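Local coordinates for protein probable fatty acyl-CoA transferase Rv3272 (Mycobacterium tuberculosis, PDB 5YX6) that binds fatty acyl-CoAs of varying chain length, palmitoyl-CoA most tightly, and probably works in fatty acid metabolism as a family III CoA transferase, at residues 16-21 against 97-102; 252-257 against 308-313. All blocks are in the same frame, centred on the assembly; numbering follows the deposited sequence.

Contact 1. Residues 16-21 against 97-102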
ATOM      1  N   LEU A  16      -2.606  20.591 -10.547  1.00 27.77           N
ATOM      2  CA  LEU A  16      -1.691  21.479  -9.834  1.00 30.67           C
ATOM      3  C   LEU A  16      -1.143  20.780  -8.598  1.00 30.63           C
ATOM      4  O   LEU A  16      -1.881  20.574  -7.635  1.00 31.79           O
ATOM      5  CB  LEU A  16      -2.402  22.765  -9.426  1.00 29.82           C
ATOM      6  CG  LEU A  16      -2.153  23.960 -10.329  1.00 39.11           C
ATOM      7  CD1 LEU A  16      -2.571  23.606 -11.742  1.00 33.44           C
ATOM      8  CD2 LEU A  16      -2.897  25.191  -9.805  1.00 39.18           C
ATOM      9  N   ASP A  17       0.139  20.427  -8.619  1.00 28.64           N
ATOM     10  CA  ASP A  17       0.713  19.562  -7.578  1.00 31.33           C
ATOM     11  C   ASP A  17       1.576  20.358  -6.595  1.00 30.70           C
ATOM     12  O   ASP A  17       2.724  20.671  -6.902  1.00 28.21           O
ATOM     13  CB  ASP A  17       1.544  18.443  -8.232  1.00 30.69           C
ATOM     14  CG  ASP A  17       2.074  17.408  -7.225  1.00 42.56           C
ATOM     15  OD1 ASP A  17       1.827  17.578  -6.012  1.00 42.42           O
ATOM     16  OD2 ASP A  17       2.748  16.424  -7.648  1.00 39.39           O
ATOM     17  N   PHE A  18       1.034  20.652  -5.413  1.00 27.96           N
ATOM     18  CA  PHE A  18       1.772  21.392  -4.375  1.00 36.16           C
ATOM     19  C   PHE A  18       2.588  20.486  -3.433  1.00 37.14           C
ATOM     20  O   PHE A  18       3.241  20.985  -2.514  1.00 37.16           O
ATOM     21  CB  PHE A  18       0.811  22.245  -3.515  1.00 31.08           C
ATOM     22  CG  PHE A  18       0.195  23.439  -4.233  1.00 30.66           C
ATOM     23  CD1 PHE A  18      -0.928  23.288  -5.039  1.00 28.05           C
ATOM     24  CD2 PHE A  18       0.711  24.716  -4.052  1.00 33.27           C
ATOM     25  CE1 PHE A  18      -1.506  24.383  -5.679  1.00 33.43           C
ATOM     26  CE2 PHE A  18       0.142  25.811  -4.686  1.00 34.54           C
ATOM     27  CZ  PHE A  18      -0.971  25.646  -5.501  1.00 31.55           C
ATOM     28  N   THR A  19       2.563  19.173  -3.659  1.00 32.89           N
ATOM     29  CA  THR A  19       3.129  18.205  -2.703  1.00 35.04           C
ATOM     30  C   THR A  19       4.657  18.121  -2.713  1.00 34.87           C
ATOM     31  O   THR A  19       5.302  18.500  -3.687  1.00 40.20           O
ATOM     32  CB  THR A  19       2.611  16.767  -2.965  1.00 36.96           C
ATOM     33  OG1 THR A  19       3.179  16.269  -4.182  1.00 35.20           O
ATOM     34  CG2 THR A  19       1.092  16.722  -3.050  1.00 35.78           C
ATOM     35  N   GLN A  20       5.232  17.626  -1.620  1.00 38.76           N
ATOM     36  CA  GLN A  20       6.676  17.385  -1.553  1.00 45.39           C
ATOM     37  C   GLN A  20       6.998  15.996  -1.016  1.00 41.68           C
ATOM     38  O   GLN A  20       6.114  15.294  -0.527  1.00 41.55           O
ATOM     39  CB  GLN A  20       7.390  18.429  -0.695  1.00 43.59           C
ATOM     40  CG  GLN A  20       7.218  19.856  -1.165  1.00 49.88           C
ATOM     41  CD  GLN A  20       7.687  20.848  -0.126  1.00 61.24           C
ATOM     42  OE1 GLN A  20       8.866  20.858   0.245  1.00 62.31           O
ATOM     43  NE2 GLN A  20       6.773  21.684   0.356  1.00 58.08           N
ATOM     44  N   ASN A  21       8.272  15.622  -1.110  1.00 41.71           N
ATOM     45  CA  ASN A  21       8.785  14.362  -0.569  1.00 38.65           C
ATOM     46  C   ASN A  21       8.243  13.178  -1.373  1.00 37.57           C
ATOM     47  O   ASN A  21       8.388  13.180  -2.596  1.00 42.14           O
ATOM     48  CB  ASN A  21       8.478  14.255   0.925  1.00 43.70           C
ATOM     49  CG  ASN A  21       8.979  15.471   1.705  1.00 52.74           C
ATOM     50  OD1 ASN A  21      10.106  15.931   1.487  1.00 46.50           O
ATOM     51  ND2 ASN A  21       8.140  16.007   2.598  1.00 44.00           N
ATOM     52  N   ASP A  97      -8.133  21.064 -13.292  1.00 30.97           N
ATOM     53  CA  ASP A  97      -9.148  20.090 -12.935  1.00 28.34           C
ATOM     54  C   ASP A  97      -8.950  19.615 -11.495  1.00 27.68           C
ATOM     55  O   ASP A  97      -9.913  19.353 -10.777  1.00 27.17           O
ATOM     56  CB  ASP A  97      -9.097  18.897 -13.888  1.00 30.38           C
ATOM     57  CG  ASP A  97      -9.291  19.307 -15.337  1.00 35.90           C
ATOM     58  OD1 ASP A  97     -10.465  19.446 -15.755  1.00 32.53           O
ATOM     59  OD2 ASP A  97      -8.277  19.477 -16.057  1.00 34.41           O
ATOM     60  N   VAL A  98      -7.692  19.502 -11.079  1.00 28.28           N
ATOM     61  CA  VAL A  98      -7.360  19.000  -9.746  1.00 26.85           C
ATOM     62  C   VAL A  98      -6.287  19.849  -9.065  1.00 28.42           C
ATOM     63  O   VAL A  98      -5.327  20.282  -9.699  1.00 27.73           O
ATOM     64  CB  VAL A  98      -6.855  17.542  -9.791  1.00 23.37           C
ATOM     65  CG1 VAL A  98      -6.562  17.038  -8.402  1.00 24.07           C
ATOM     66  CG2 VAL A  98      -7.869  16.623 -10.477  1.00 25.99           C
ATOM     67  N   VAL A  99      -6.463  20.087  -7.772  1.00 26.04           N
ATOM     68  CA  VAL A  99      -5.376  20.559  -6.930  1.00 29.60           C
ATOM     69  C   VAL A  99      -4.974  19.461  -5.933  1.00 29.25           C
ATOM     70  O   VAL A  99      -5.834  18.898  -5.252  1.00 29.07           O
ATOM     71  CB  VAL A  99      -5.771  21.852  -6.177  1.00 26.74           C
ATOM     72  CG1 VAL A  99      -4.778  22.156  -5.065  1.00 29.74           C
ATOM     73  CG2 VAL A  99      -5.862  23.004  -7.153  1.00 26.31           C
ATOM     74  N   LEU A 100      -3.676  19.153  -5.872  1.00 28.07           N
ATOM     75  CA  LEU A 100      -3.108  18.228  -4.883  1.00 26.29           C
ATOM     76  C   LEU A 100      -2.307  19.001  -3.864  1.00 31.25           C
ATOM     77  O   LEU A 100      -1.397  19.750  -4.227  1.00 32.51           O
ATOM     78  CB  LEU A 100      -2.190  17.191  -5.521  1.00 28.62           C
ATOM     79  CG  LEU A 100      -2.721  16.171  -6.512  1.00 33.06           C
ATOM     80  CD1 LEU A 100      -1.604  15.223  -6.892  1.00 31.26           C
ATOM     81  CD2 LEU A 100      -3.861  15.427  -5.861  1.00 34.43           C
ATOM     82  N   GLU A 101      -2.636  18.835  -2.589  1.00 33.94           N
ATOM     83  CA  GLU A 101      -1.906  19.537  -1.537  1.00 36.48           C
ATOM     84  C   GLU A 101      -1.554  18.646  -0.339  1.00 35.06           C
ATOM     85  O   GLU A 101      -2.360  17.819   0.080  1.00 37.02           O
ATOM     86  CB  GLU A 101      -2.736  20.733  -1.080  1.00 33.11           C
ATOM     87  CG  GLU A 101      -2.151  21.453   0.102  1.00 46.54           C
ATOM     88  CD  GLU A 101      -2.794  21.060   1.416  1.00 46.26           C
ATOM     89  OE1 GLU A 101      -4.024  20.827   1.438  1.00 45.51           O
ATOM     90  OE2 GLU A 101      -2.067  21.002   2.428  1.00 46.98           O
ATOM     91  N   ALA A 102      -0.360  18.839   0.225  1.00 37.44           N
ATOM     92  CA  ALA A 102       0.113  18.011   1.334  1.00 36.64           C
ATOM     93  C   ALA A 102       0.826  18.808   2.434  1.00 43.63           C
ATOM     94  O   ALA A 102       1.709  18.284   3.113  1.00 47.00           O
ATOM     95  CB  ALA A 102       1.028  16.915   0.811  1.00 33.65           C
TER
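Residues 16-21 and 97-102 run side by side in the same direction, their touching parts 17° apart, as neighbouring strands of the six-stranded parallel sheet of the Rossmann-fold domain, with Leu16 in register with Val99 and Asp17 with Leu100. The backbone ladder is nearly ideal. Leu16 N gives to Val98 O at 2.9 Å with an almost straight N-H, and Leu16 O accepts from Leu100 N at 2.9 Å; both donors lie in the carbonyl plane. Phe18 N, just past the end of its strand, still gives to Leu100 O at 2.9 Å, a little more bent at the hydrogen than the first two bonds, and carries the pairing one residue further.

Leu16 and Val99 point to one face of the sheet, where Leu16 CB meets Val99 CG2 at 4.1 Å and helix 83-94 packs on Leu16. The beta-branched Val99 suits a strand and packs against both Leu16 CB and the Phe18 ring. Phe18 turns its CG anti to the carbonyl carbon (chi1 -70°), which brings the ring edge beside Leu100 O and sets CE1 4.0 Å from Val99 CG1, the two side chains crossing obliquely; the Phe18 side chain also touches Met89 of helix 83-94 and Met108 of helix 107-110. Glu101 is buried, its charge met by Arg129.

On the other face lie Leu100, which reaches Leu31 of helix 23-33, and Asp17, whose OD2 makes a salt bridge with Lys73. Thr19 lays CG2 against Ala102 CB at 3.9 Å, methyl to methyl. Asp17 holds the chain as it leaves the sheet: its CG stands anti to the backbone N (chi1 -174°), and OD1 takes two donors, the Thr19 amide from above the carboxylate plane in an Asx turn and Thr19 OG1 on its syn lone pair at 2.6 Å.

Contact 2. Residues 252-257 against 308-313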
ATOM      1  N   ASP A 252       5.585 -20.313   6.947  1.00 36.97           N
ATOM      2  CA  ASP A 252       6.650 -19.638   7.664  1.00 34.27           C
ATOM      3  C   ASP A 252       7.962 -19.755   6.906  1.00 33.66           C
ATOM      4  O   ASP A 252       7.992 -20.179   5.751  1.00 35.67           O
ATOM      5  CB  ASP A 252       6.795 -20.232   9.070  1.00 38.00           C
ATOM      6  CG  ASP A 252       7.269 -19.212  10.101  1.00 48.78           C
ATOM      7  OD1 ASP A 252       8.086 -18.332   9.748  1.00 48.06           O
ATOM      8  OD2 ASP A 252       6.822 -19.290  11.268  1.00 49.89           O
ATOM      9  N   ALA A 253       9.038 -19.338   7.560  1.00 36.10           N
ATOM     10  CA  ALA A 253      10.392 -19.529   7.070  1.00 36.81           C
ATOM     11  C   ALA A 253      11.029 -20.664   7.876  1.00 37.68           C
ATOM     12  O   ALA A 253      10.854 -20.737   9.098  1.00 37.22           O
ATOM     13  CB  ALA A 253      11.206 -18.240   7.195  1.00 37.15           C
ATOM     14  N   PHE A 254      11.760 -21.546   7.197  1.00 34.60           N
ATOM     15  CA  PHE A 254      12.337 -22.725   7.846  1.00 34.28           C
ATOM     16  C   PHE A 254      13.820 -22.919   7.533  1.00 34.21           C
ATOM     17  O   PHE A 254      14.263 -22.674   6.410  1.00 33.89           O
ATOM     18  CB  PHE A 254      11.563 -23.985   7.434  1.00 30.33           C
ATOM     19  CG  PHE A 254      10.088 -23.934   7.744  1.00 28.21           C
ATOM     20  CD1 PHE A 254       9.611 -24.322   8.983  1.00 28.30           C
ATOM     21  CD2 PHE A 254       9.178 -23.496   6.791  1.00 29.69           C
ATOM     22  CE1 PHE A 254       8.256 -24.274   9.273  1.00 30.38           C
ATOM     23  CE2 PHE A 254       7.824 -23.442   7.071  1.00 26.57           C
ATOM     24  CZ  PHE A 254       7.359 -23.832   8.314  1.00 27.96           C
ATOM     25  N   ARG A 255      14.587 -23.358   8.529  1.00 36.55           N
ATOM     26  CA  ARG A 255      15.977 -23.736   8.298  1.00 37.79           C
ATOM     27  C   ARG A 255      16.099 -24.912   7.351  1.00 37.02           C
ATOM     28  O   ARG A 255      15.299 -25.842   7.387  1.00 35.03           O
ATOM     29  CB  ARG A 255      16.686 -24.073   9.606  1.00 46.08           C
ATOM     30  CG  ARG A 255      17.028 -22.867  10.461  1.00 52.97           C
ATOM     31  CD  ARG A 255      17.806 -23.266  11.708  1.00 60.58           C
ATOM     32  NE  ARG A 255      19.117 -23.838  11.370  1.00 72.73           N
ATOM     33  CZ  ARG A 255      20.185 -23.137  10.993  1.00 71.31           C
ATOM     34  NH1 ARG A 255      20.112 -21.814  10.860  1.00 68.86           N
ATOM     35  NH2 ARG A 255      21.322 -23.766  10.720  1.00 67.91           N
ATOM     36  N   THR A 256      17.098 -24.842   6.483  1.00 39.70           N
ATOM     37  CA  THR A 256      17.477 -25.967   5.655  1.00 40.53           C
ATOM     38  C   THR A 256      18.960 -26.242   5.860  1.00 45.61           C
ATOM     39  O   THR A 256      19.554 -25.749   6.814  1.00 46.27           O
ATOM     40  CB  THR A 256      17.201 -25.705   4.175  1.00 37.07           C
ATOM     41  OG1 THR A 256      18.174 -24.779   3.679  1.00 42.81           O
ATOM     42  CG2 THR A 256      15.828 -25.111   4.002  1.00 34.47           C
ATOM     43  N   ALA A 257      19.560 -27.012   4.958  1.00 44.98           N
ATOM     44  CA  ALA A 257      20.990 -27.287   5.041  1.00 44.60           C
ATOM     45  C   ALA A 257      21.790 -26.027   4.746  1.00 48.97           C
ATOM     46  O   ALA A 257      22.879 -25.820   5.285  1.00 53.25           O
ATOM     47  CB  ALA A 257      21.382 -28.400   4.075  1.00 38.53           C
ATOM     48  N   LEU A 308      14.052 -30.806  10.842  1.00 33.62           N
ATOM     49  CA  LEU A 308      14.787 -32.079  10.832  1.00 35.72           C
ATOM     50  C   LEU A 308      14.801 -32.675   9.427  1.00 34.24           C
ATOM     51  O   LEU A 308      15.840 -33.105   8.934  1.00 33.06           O
ATOM     52  CB  LEU A 308      14.185 -33.078  11.825  1.00 35.99           C
ATOM     53  CG  LEU A 308      14.537 -32.818  13.298  1.00 39.92           C
ATOM     54  CD1 LEU A 308      13.789 -33.768  14.221  1.00 46.65           C
ATOM     55  CD2 LEU A 308      16.037 -32.898  13.542  1.00 36.93           C
ATOM     56  N   ALA A 309      13.653 -32.637   8.757  1.00 36.93           N
ATOM     57  CA  ALA A 309      13.542 -33.197   7.412  1.00 34.09           C
ATOM     58  C   ALA A 309      14.178 -32.310   6.346  1.00 36.80           C
ATOM     59  O   ALA A 309      14.804 -32.816   5.412  1.00 34.33           O
ATOM     60  CB  ALA A 309      12.078 -33.453   7.070  1.00 32.42           C
ATOM     61  N   LEU A 310      14.033 -30.992   6.486  1.00 35.09           N
ATOM     62  CA  LEU A 310      14.556 -30.060   5.485  1.00 34.62           C
ATOM     63  C   LEU A 310      16.077 -29.972   5.479  1.00 36.25           C
ATOM     64  O   LEU A 310      16.675 -29.417   4.555  1.00 36.47           O
ATOM     65  CB  LEU A 310      13.951 -28.671   5.688  1.00 37.50           C
ATOM     66  CG  LEU A 310      12.454 -28.614   5.397  1.00 40.07           C
ATOM     67  CD1 LEU A 310      11.848 -27.354   5.961  1.00 35.52           C
ATOM     68  CD2 LEU A 310      12.217 -28.723   3.901  1.00 35.65           C
ATOM     69  N   ALA A 311      16.703 -30.530   6.508  1.00 39.74           N
ATOM     70  CA  ALA A 311      18.158 -30.514   6.630  1.00 38.55           C
ATOM     71  C   ALA A 311      18.890 -31.260   5.503  1.00 39.99           C
ATOM     72  O   ALA A 311      20.085 -31.041   5.310  1.00 41.62           O
ATOM     73  CB  ALA A 311      18.566 -31.081   7.978  1.00 33.64           C
ATOM     74  N   SER A 312      18.188 -32.110   4.749  1.00 35.81           N
ATOM     75  CA  SER A 312      18.845 -32.953   3.738  1.00 39.48           C
ATOM     76  C   SER A 312      19.177 -32.257   2.416  1.00 43.82           C
ATOM     77  O   SER A 312      19.911 -32.811   1.586  1.00 41.55           O
ATOM     78  CB  SER A 312      17.959 -34.168   3.411  1.00 45.10           C
ATOM     79  OG  SER A 312      17.407 -34.758   4.580  1.00 52.24           O
ATOM     80  N   LYS A 313      18.652 -31.050   2.219  1.00 40.91           N
ATOM     81  CA  LYS A 313      18.895 -30.299   0.988  1.00 38.35           C
ATOM     82  C   LYS A 313      19.070 -28.807   1.260  1.00 37.53           C
ATOM     83  O   LYS A 313      18.626 -28.301   2.292  1.00 34.72           O
ATOM     84  CB  LYS A 313      17.737 -30.501   0.003  1.00 40.27           C
ATOM     85  CG  LYS A 313      17.560 -31.911  -0.550  1.00 37.79           C
ATOM     86  CD  LYS A 313      16.185 -32.048  -1.214  1.00 41.61           C
ATOM     87  CE  LYS A 313      16.146 -33.135  -2.281  1.00 44.99           C
ATOM     88  NZ  LYS A 313      16.498 -34.472  -1.736  1.00 46.59           N
TER
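Leu310 overlaps Phe254 and the peptide that follows Arg255, with Leu310 CD1 3.7 Å from Phe254 CB and Leu310 CB 3.6 Å from Arg255 O. Its CG stands anti to the carbonyl carbon (chi1 -67°), and, buried near the end of helix 299-310, it fills the angle between that helix and strand 253-255. Phe254 starts toward the helix, but its ring then leads away from 308-313, and the side chain packs on Thr303, Leu306 and Glu307, one to two turns earlier. A large aromatic ring suits this place because it spreads over several residues of the same helix.

Beyond the strand, the contact passes from side chains to backbone. From Leu310 to Lys313 the chain makes a type I beta turn, and Ala257 N gives to Lys313 O at 3.1 Å. The donor comes from 36° above the carbonyl plane, not along a lone pair, and this is the one hydrogen bond between the two segments. Ala257 CB lies close to two carbonyls, 3.2 Å from Ala311 O; a small methyl suits so narrow a gap. Thr256 brings CB to 3.5 Å from Lys313 O, while its OG1, in the crowded position between backbone N and carbonyl carbon (chi1 74°), bonds locally to Gly259 O and Asp258 N and so ties up the turn that leads into strand 260-264.

This is structural packing in a part of the fold away from the annotated sites. Strand 253-255 is, within this chain, an outer strand of a three-stranded antiparallel sheet, paired with 260-264. Helix 299-310 packs against it through Phe254 and Leu310, and the following helix 315-324 closes the corner with Trp318, which touches Thr256, donates to Leu310 O and makes a cation-pi pair with Lys313.

Contact 1 is a buried strand-to-strand seam inside the parallel sheet, whereas contact 2 joins a strand and its following loop to a helix end and is only partly buried. Their centres lie 50 Å apart on opposite sides of the chain's centre, and they share no helix or strand. Chemistry follows place: three regular backbone bonds and paired aliphatic residues carry 16-21 against 97-102, while 252-257 against 308-313 has one tilted backbone bond beside leucine packing, with the exposed Ala257 and Ala311 at its solvent side. Contact 1 ends about 10 Å from the inferred nucleophile Asp175, measured between the side chains of Ala102 and Asp175; contact 2 instead adjoins the second subunit, where Pro166 of that subunit packs on Ala253.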